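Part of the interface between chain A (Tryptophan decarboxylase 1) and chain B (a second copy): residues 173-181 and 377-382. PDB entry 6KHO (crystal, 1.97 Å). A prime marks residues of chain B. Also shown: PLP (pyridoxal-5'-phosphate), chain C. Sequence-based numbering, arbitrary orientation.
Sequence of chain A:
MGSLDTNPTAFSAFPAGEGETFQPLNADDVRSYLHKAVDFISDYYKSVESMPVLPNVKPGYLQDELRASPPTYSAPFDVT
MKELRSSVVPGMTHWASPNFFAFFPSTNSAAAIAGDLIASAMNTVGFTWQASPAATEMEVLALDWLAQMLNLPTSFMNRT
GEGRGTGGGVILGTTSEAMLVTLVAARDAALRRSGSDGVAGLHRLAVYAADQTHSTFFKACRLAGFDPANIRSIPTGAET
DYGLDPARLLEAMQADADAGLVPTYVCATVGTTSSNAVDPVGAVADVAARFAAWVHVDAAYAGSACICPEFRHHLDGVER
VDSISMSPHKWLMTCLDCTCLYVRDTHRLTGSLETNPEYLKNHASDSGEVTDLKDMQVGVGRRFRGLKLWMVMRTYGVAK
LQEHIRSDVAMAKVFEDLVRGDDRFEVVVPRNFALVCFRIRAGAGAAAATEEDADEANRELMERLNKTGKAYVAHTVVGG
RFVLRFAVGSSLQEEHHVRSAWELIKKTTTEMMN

Chain A 173-181: GTTSEAMLV
Chain B, residues 377-382: QVGVGR

The chain A stretch is the start of a helix. Gly173 and Thr174 precede it, and residues 175-181 form its first turns, with phi/psi near -65/-40. Thr174 is extended, at -143/158, and occupies the N-cap. Its chi1 is p (59°), which places OG1 to accept from Glu177 N at 3.1 Å in a capping bond. Ala178 N to Thr174 O is weak, at 3.3 Å. The next bonds are tighter: Met179 N to Thr175 O and Leu180 N to Ser176 O are both 2.8 Å, and Val181 N to Glu177 O is 3.0 Å.

The chain B stretch is irregular. Gln377′ is extended (-141/157), Val378′ turns at -64/-53, and Gly379′ opens out again at -91/-178. Val380′ (-111/-51), Gly381′ (-104/107) and Arg382′ (-140/-180) follow. The register is set by Ser176 and Gly379′, whose CA atoms lie 4.8 Å apart.

No hydrogen bond crosses between the stretches. They meet by packing, and 282 Å² is buried in total. Thr174 points toward chain B. Its OG1 lies 4.0 Å from Gly379′ CA, and its CG2 lies 3.8 Å from Gly381′ O. Gly379′ sits close against this threonine: an ideal CB there would fall 2.7 Å from Thr174 CG2, a clash. Ser176, chi1 m (-58°), also points toward chain B. Its CB is 3.4 Å from Val378′ O, and its OG is 3.4 Å from Gly379′ CA. One helical turn on, Leu180 (chi1 t, chi2 p) reaches Val378′ (chi1 m, -71°). Leu180 CD2 and Val378′ CG1 make an apolar contact at 4.1 Å.

The PLP phosphate is held by both chains. Thr175 N donates to PLP O3P at 2.9 Å, and Ser176 N to PLP O2P at 2.8 Å. These are free amides of the first helical turn. Ser176 OG also donates to PLP O2P, at 2.5 Å, but the position of OG is less certain. From chain B, Gly381′ N donates to PLP O1P at 2.8 Å. Val380′, chi1 m (-48°), brings CG2 to 3.0 Å from PLP O1P.

Thr175 (chi1 m, -67°) points sideways. Glu177 (t, t, chi3 -2°) is extended, and its OE2 is bonded elsewhere in the structure. Arg382′ has chi1 p and chi2 99°; CA-to-CB points sideways to the chain A stretch, and the end of the side chain leads away from that stretch. Arg382′ NE donates to Gln377′ OE1 at 3.0 Å, and Arg382′ NH2 to the same Gln377′ OE1 at 3.2 Å. Gln377′ has chi1 26°, between wells, and chi2 t. This pairing links the two ends of the chain B stretch.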

# COMPACT_ATOMS: atom_id res chain seq x y z
N GLY A 173 -2.72 -2.47 -3.29
CA GLY A 173 -2.57 -1.05 -3.56
C GLY A 173 -2.30 -0.74 -5.02
O GLY A 173 -2.81 0.24 -5.56
N THR A 174 -1.52 -1.58 -5.71
CA THR A 174 -0.97 -1.22 -7.01
C THR A 174 -0.93 -2.42 -7.94
O THR A 174 -0.87 -3.58 -7.51
CB THR A 174 0.47 -0.66 -6.91
OG1 THR A 174 1.33 -1.65 -6.32
CG2 THR A 174 0.52 0.63 -6.09
N THR A 175 -0.89 -2.12 -9.24
CA THR A 175 -0.63 -3.17 -10.23
C THR A 175 0.75 -3.78 -10.02
O THR A 175 0.94 -4.98 -10.22
CB THR A 175 -0.80 -2.60 -11.64
OG1 THR A 175 -2.18 -2.27 -11.85
CG2 THR A 175 -0.38 -3.62 -12.71
N SER A 176 1.73 -2.97 -9.59
CA SER A 176 3.07 -3.50 -9.38
C SER A 176 3.07 -4.64 -8.36
O SER A 176 3.72 -5.66 -8.58
CB SER A 176 4.03 -2.40 -8.93
OG SER A 176 4.08 -1.36 -9.89
N GLU A 177 2.35 -4.48 -7.24
CA GLU A 177 2.28 -5.56 -6.26
C GLU A 177 1.57 -6.79 -6.84
O GLU A 177 1.95 -7.92 -6.54
CB GLU A 177 1.57 -5.11 -4.97
CG GLU A 177 1.74 -6.17 -3.84
CD GLU A 177 1.18 -5.72 -2.51
OE1 GLU A 177 0.70 -4.57 -2.42
OE2 GLU A 177 1.24 -6.52 -1.54
N ALA A 178 0.53 -6.57 -7.64
CA ALA A 178 -0.15 -7.70 -8.27
C ALA A 178 0.79 -8.43 -9.23
O ALA A 178 0.79 -9.67 -9.30
CB ALA A 178 -1.40 -7.20 -9.00
N MET A 179 1.61 -7.68 -9.97
CA MET A 179 2.61 -8.30 -10.82
C MET A 179 3.64 -9.03 -9.98
O MET A 179 4.04 -10.15 -10.31
CB MET A 179 3.29 -7.25 -11.69
CG MET A 179 2.43 -6.78 -12.83
SD MET A 179 3.10 -5.28 -13.58
CE MET A 179 1.99 -5.09 -14.96
N LEU A 180 4.09 -8.41 -8.89
CA LEU A 180 5.17 -9.00 -8.10
C LEU A 180 4.75 -10.33 -7.48
O LEU A 180 5.51 -11.30 -7.51
CB LEU A 180 5.62 -8.02 -7.01
CG LEU A 180 6.61 -8.53 -5.96
CD1 LEU A 180 7.89 -9.08 -6.63
CD2 LEU A 180 6.98 -7.43 -5.00
N VAL A 181 3.55 -10.38 -6.91
CA VAL A 181 3.19 -11.61 -6.21
C VAL A 181 2.92 -12.74 -7.20
O VAL A 181 3.23 -13.90 -6.92
CB VAL A 181 2.00 -11.37 -5.25
CG1 VAL A 181 2.34 -10.30 -4.19
CG2 VAL A 181 0.70 -11.01 -5.99
N GLN B 377 10.13 1.84 -3.76
CA GLN B 377 8.82 1.32 -3.40
C GLN B 377 8.43 0.31 -4.46
O GLN B 377 8.94 0.36 -5.58
CB GLN B 377 7.75 2.41 -3.28
CG GLN B 377 8.00 3.63 -4.09
CD GLN B 377 6.91 4.68 -3.95
OE1 GLN B 377 6.20 4.74 -2.93
NE2 GLN B 377 6.78 5.51 -4.97
N VAL B 378 7.52 -0.61 -4.11
CA VAL B 378 7.13 -1.62 -5.09
C VAL B 378 6.43 -0.98 -6.28
O VAL B 378 6.84 -1.16 -7.44
CB VAL B 378 6.28 -2.72 -4.42
CG1 VAL B 378 7.14 -3.57 -3.52
CG2 VAL B 378 5.14 -2.13 -3.63
N GLY B 379 5.39 -0.18 -6.03
CA GLY B 379 4.61 0.43 -7.09
C GLY B 379 5.11 1.80 -7.50
O GLY B 379 6.12 2.30 -7.01
N VAL B 380 4.40 2.40 -8.45
CA VAL B 380 4.70 3.76 -8.91
C VAL B 380 3.60 4.75 -8.49
O VAL B 380 3.89 5.76 -7.86
CB VAL B 380 4.97 3.80 -10.43
CG1 VAL B 380 5.97 2.67 -10.81
CG2 VAL B 380 3.69 3.74 -11.27
N GLY B 381 2.35 4.43 -8.77
CA GLY B 381 1.28 5.34 -8.47
C GLY B 381 0.45 4.98 -7.25
O GLY B 381 -0.38 4.06 -7.31
N ARG B 382 0.62 5.73 -6.16
CA ARG B 382 -0.12 5.50 -4.92
C ARG B 382 -0.51 6.84 -4.31
O ARG B 382 -0.21 7.91 -4.85
CB ARG B 382 0.72 4.65 -3.95
CG ARG B 382 2.15 5.14 -3.79
CD ARG B 382 2.32 5.98 -2.54
NE ARG B 382 3.72 6.28 -2.27
CZ ARG B 382 4.15 7.26 -1.48
NH1 ARG B 382 3.27 8.06 -0.86
NH2 ARG B 382 5.45 7.45 -1.31
N1 PLP C . -0.34 -0.87 -15.97
C2 PLP C . -1.24 -0.15 -16.73
C2A PLP C . -1.76 -0.67 -18.03
C3 PLP C . -1.68 1.09 -16.29
O3 PLP C . -2.57 1.80 -17.04
C4 PLP C . -1.22 1.60 -15.07
C4A PLP C . -1.96 2.73 -14.42
C5 PLP C . -0.32 0.88 -14.31
C6 PLP C . 0.13 -0.36 -14.77
C5A PLP C . 0.16 1.49 -13.01
O4P PLP C . 0.83 0.58 -12.17
P PLP C . 0.90 0.82 -10.56
O1P PLP C . 1.33 2.23 -10.26
O2P PLP C . 1.87 -0.19 -10.01
O3P PLP C . -0.46 0.63 -9.92